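Local atomic coordinates of Emp47p (form2) (Saccharomyces cerevisiae, PDB entry 2A6Z), a protein that serves as a calcium-independent, carbohydrate-recognising cargo receptor of the legume-like lectin family, involved in glycoprotein secretion and in the exit of EMP46 from the endoplasmic reticulum. Residues A[83-88]-A[107-112]. Residues are numbered along the deposited sequence; the frame is centred on the assembly and turned at random.
Sequences SFWFVQ and GLQLLV
W85 and Q109 run alongside each other on one face of an antiparallel strand pair, in the same direction, with the amide of Q109 turned only 9° from the indole plane. The touching is done by the aliphatic part of the glutamine: CG sits over the six-membered ring as a CH-pi contact, 4.0 Å from its centroid and offset toward the rim, while CB packs 3.7 Å from W85 CZ3. With CG anti to the backbone N (chi1 178°) and the chain extended beyond it, the amide passes the indole and reaches S83. S83 has two conformers; in the one described here, Q109 NE2 donates a nearly straight hydrogen bond of 2.9 Å to S83 OG, which lies close to the amide plane, and L111 CD1 also touches this hydroxyl, at 3.5 Å. The indole NE1 is satisfied separately, by T198 OG1.

The opposite face is apolar. F84 and L110 meet CB to CB at 4.2 Å, and V112 CG2 comes to the edge of the F84 ring at CE2. F86 and L108 approach through their CB atoms, and beyond CB the F86 ring swings clear of L108. Two hydrogen-bonded pairs, F84 with L110 and F86 with L108, zip the backbones together; the bond from F84 N to L110 O measures 2.8 Å.

Strands 81-88 and 108-113 are central neighbours in one sheet of the lectin beta sandwich, flanked by strands 192-200 and 121-128. The face carrying F84, L110 and V112 packs against strand 153-164 of the other sheet, through I159 and V161.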
loop_
_atom_site.group_PDB
_atom_site.type_symbol
_atom_site.label_atom_id
_atom_site.label_comp_id
_atom_site.label_asym_id
_atom_site.label_seq_id
_atom_site.Cartn_x
_atom_site.Cartn_y
_atom_site.Cartn_z
ATOM N N SER A 83 -3.229 -3.429 1.534
ATOM C CA SER A 83 -3.142 -2.896 0.161
ATOM C C SER A 83 -2.578 -1.488 0.178
ATOM O O SER A 83 -2.957 -0.622 0.980
ATOM C CB SER A 83 -4.532 -2.821 -0.431
ATOM O OG SER A 83 -5.010 -4.093 -0.841
ATOM N N PHE A 84 -1.662 -1.254 -0.766
ATOM C CA PHE A 84 -1.016 0.041 -0.990
ATOM C C PHE A 84 -1.496 0.567 -2.329
ATOM O O PHE A 84 -1.468 -0.161 -3.313
ATOM C CB PHE A 84 0.518 -0.093 -0.977
ATOM C CG PHE A 84 1.041 -0.746 0.274
ATOM C CD1 PHE A 84 1.441 0.011 1.357
ATOM C CD2 PHE A 84 1.162 -2.142 0.370
ATOM C CE1 PHE A 84 1.922 -0.571 2.509
ATOM C CE2 PHE A 84 1.594 -2.743 1.527
ATOM C CZ PHE A 84 1.997 -1.936 2.600
ATOM N N TRP A 85 -1.958 1.817 -2.340
ATOM C CA TRP A 85 -2.715 2.326 -3.472
ATOM C C TRP A 85 -2.028 3.518 -4.152
ATOM O O TRP A 85 -1.433 4.360 -3.461
ATOM C CB TRP A 85 -4.088 2.809 -3.000
ATOM C CG TRP A 85 -4.901 1.750 -2.310
ATOM C CD1 TRP A 85 -4.926 1.499 -0.959
ATOM C CD2 TRP A 85 -5.798 0.810 -2.927
ATOM N NE1 TRP A 85 -5.804 0.445 -0.688
ATOM C CE2 TRP A 85 -6.345 0.033 -1.873
ATOM C CE3 TRP A 85 -6.208 0.570 -4.251
ATOM C CZ2 TRP A 85 -7.289 -0.995 -2.105
ATOM C CZ3 TRP A 85 -7.138 -0.429 -4.462
ATOM C CH2 TRP A 85 -7.670 -1.204 -3.406
ATOM N N PHE A 86 -2.196 3.593 -5.444
ATOM C CA PHE A 86 -1.808 4.747 -6.253
ATOM C C PHE A 86 -2.896 4.880 -7.339
ATOM O O PHE A 86 -2.827 4.197 -8.341
ATOM C CB PHE A 86 -0.399 4.520 -6.819
ATOM C CG PHE A 86 0.073 5.661 -7.729
ATOM C CD1 PHE A 86 0.480 6.856 -7.129
ATOM C CD2 PHE A 86 0.117 5.547 -9.120
ATOM C CE1 PHE A 86 0.930 7.932 -7.901
ATOM C CE2 PHE A 86 0.570 6.589 -9.873
ATOM C CZ PHE A 86 0.995 7.782 -9.263
ATOM N N VAL A 87 -3.906 5.699 -7.047
ATOM C CA VAL A 87 -5.143 5.625 -7.837
ATOM C C VAL A 87 -5.700 7.044 -8.151
ATOM O O VAL A 87 -5.639 7.933 -7.299
ATOM C CB VAL A 87 -6.252 4.788 -7.143
ATOM C CG1 VAL A 87 -5.758 3.341 -6.901
ATOM C CG2 VAL A 87 -6.699 5.373 -5.821
ATOM N N GLN A 88 -6.245 7.193 -9.334
ATOM C CA GLN A 88 -6.768 8.528 -9.718
ATOM C C GLN A 88 -8.132 8.745 -9.107
ATOM O O GLN A 88 -9.039 7.948 -9.286
ATOM C CB GLN A 88 -6.916 8.603 -11.228
ATOM C CG GLN A 88 -5.718 8.527 -12.072
ATOM C CD GLN A 88 -6.136 8.469 -13.550
ATOM O OE1 GLN A 88 -6.804 9.386 -14.042
ATOM N NE2 GLN A 88 -5.747 7.374 -14.198
ATOM N N GLY A 107 -6.022 2.833 -11.430
ATOM C CA GLY A 107 -4.641 2.939 -11.097
ATOM C C GLY A 107 -4.092 1.574 -10.644
ATOM O O GLY A 107 -4.404 0.536 -11.238
ATOM N N LEU A 108 -3.252 1.616 -9.611
ATOM C CA LEU A 108 -2.474 0.503 -9.118
ATOM C C LEU A 108 -2.839 0.145 -7.685
ATOM O O LEU A 108 -2.908 1.024 -6.786
ATOM C CB LEU A 108 -0.979 0.906 -9.141
ATOM C CG LEU A 108 0.026 -0.107 -8.559
ATOM C CD1 LEU A 108 0.078 -1.369 -9.438
ATOM C CD2 LEU A 108 1.382 0.565 -8.427
ATOM N N GLN A 109 -3.031 -1.159 -7.449
ATOM C CA GLN A 109 -3.127 -1.721 -6.127
ATOM C C GLN A 109 -1.939 -2.681 -5.932
ATOM O O GLN A 109 -1.707 -3.554 -6.772
ATOM C CB GLN A 109 -4.441 -2.517 -5.996
ATOM C CG GLN A 109 -4.617 -3.197 -4.644
ATOM C CD GLN A 109 -5.596 -4.368 -4.663
ATOM O OE1 GLN A 109 -5.980 -4.880 -5.696
ATOM N NE2 GLN A 109 -6.022 -4.782 -3.496
ATOM N N LEU A 110 -1.245 -2.539 -4.810
ATOM C CA LEU A 110 -0.228 -3.549 -4.405
ATOM C C LEU A 110 -0.808 -4.263 -3.193
ATOM O O LEU A 110 -1.060 -3.622 -2.167
ATOM C CB LEU A 110 1.103 -2.897 -4.038
ATOM C CG LEU A 110 1.753 -2.113 -5.158
ATOM C CD1 LEU A 110 3.038 -1.445 -4.675
ATOM C CD2 LEU A 110 2.079 -2.988 -6.360
ATOM N N LEU A 111 -1.003 -5.567 -3.336
ATOM C CA LEU A 111 -1.645 -6.364 -2.288
ATOM C C LEU A 111 -0.620 -7.293 -1.642
ATOM O O LEU A 111 0.030 -8.081 -2.362
ATOM C CB LEU A 111 -2.771 -7.215 -2.884
ATOM C CG LEU A 111 -3.436 -8.202 -1.905
ATOM C CD1 LEU A 111 -4.143 -7.481 -0.765
ATOM C CD2 LEU A 111 -4.436 -9.062 -2.686
ATOM N N VAL A 112 -0.493 -7.232 -0.325
ATOM C CA VAL A 112 0.263 -8.204 0.438
ATOM C C VAL A 112 -0.752 -9.055 1.196
ATOM O O VAL A 112 -1.553 -8.567 1.992
ATOM C CB VAL A 112 1.278 -7.529 1.381
ATOM C CG1 VAL A 112 1.927 -8.561 2.276
ATOM C CG2 VAL A 112 2.302 -6.736 0.580
#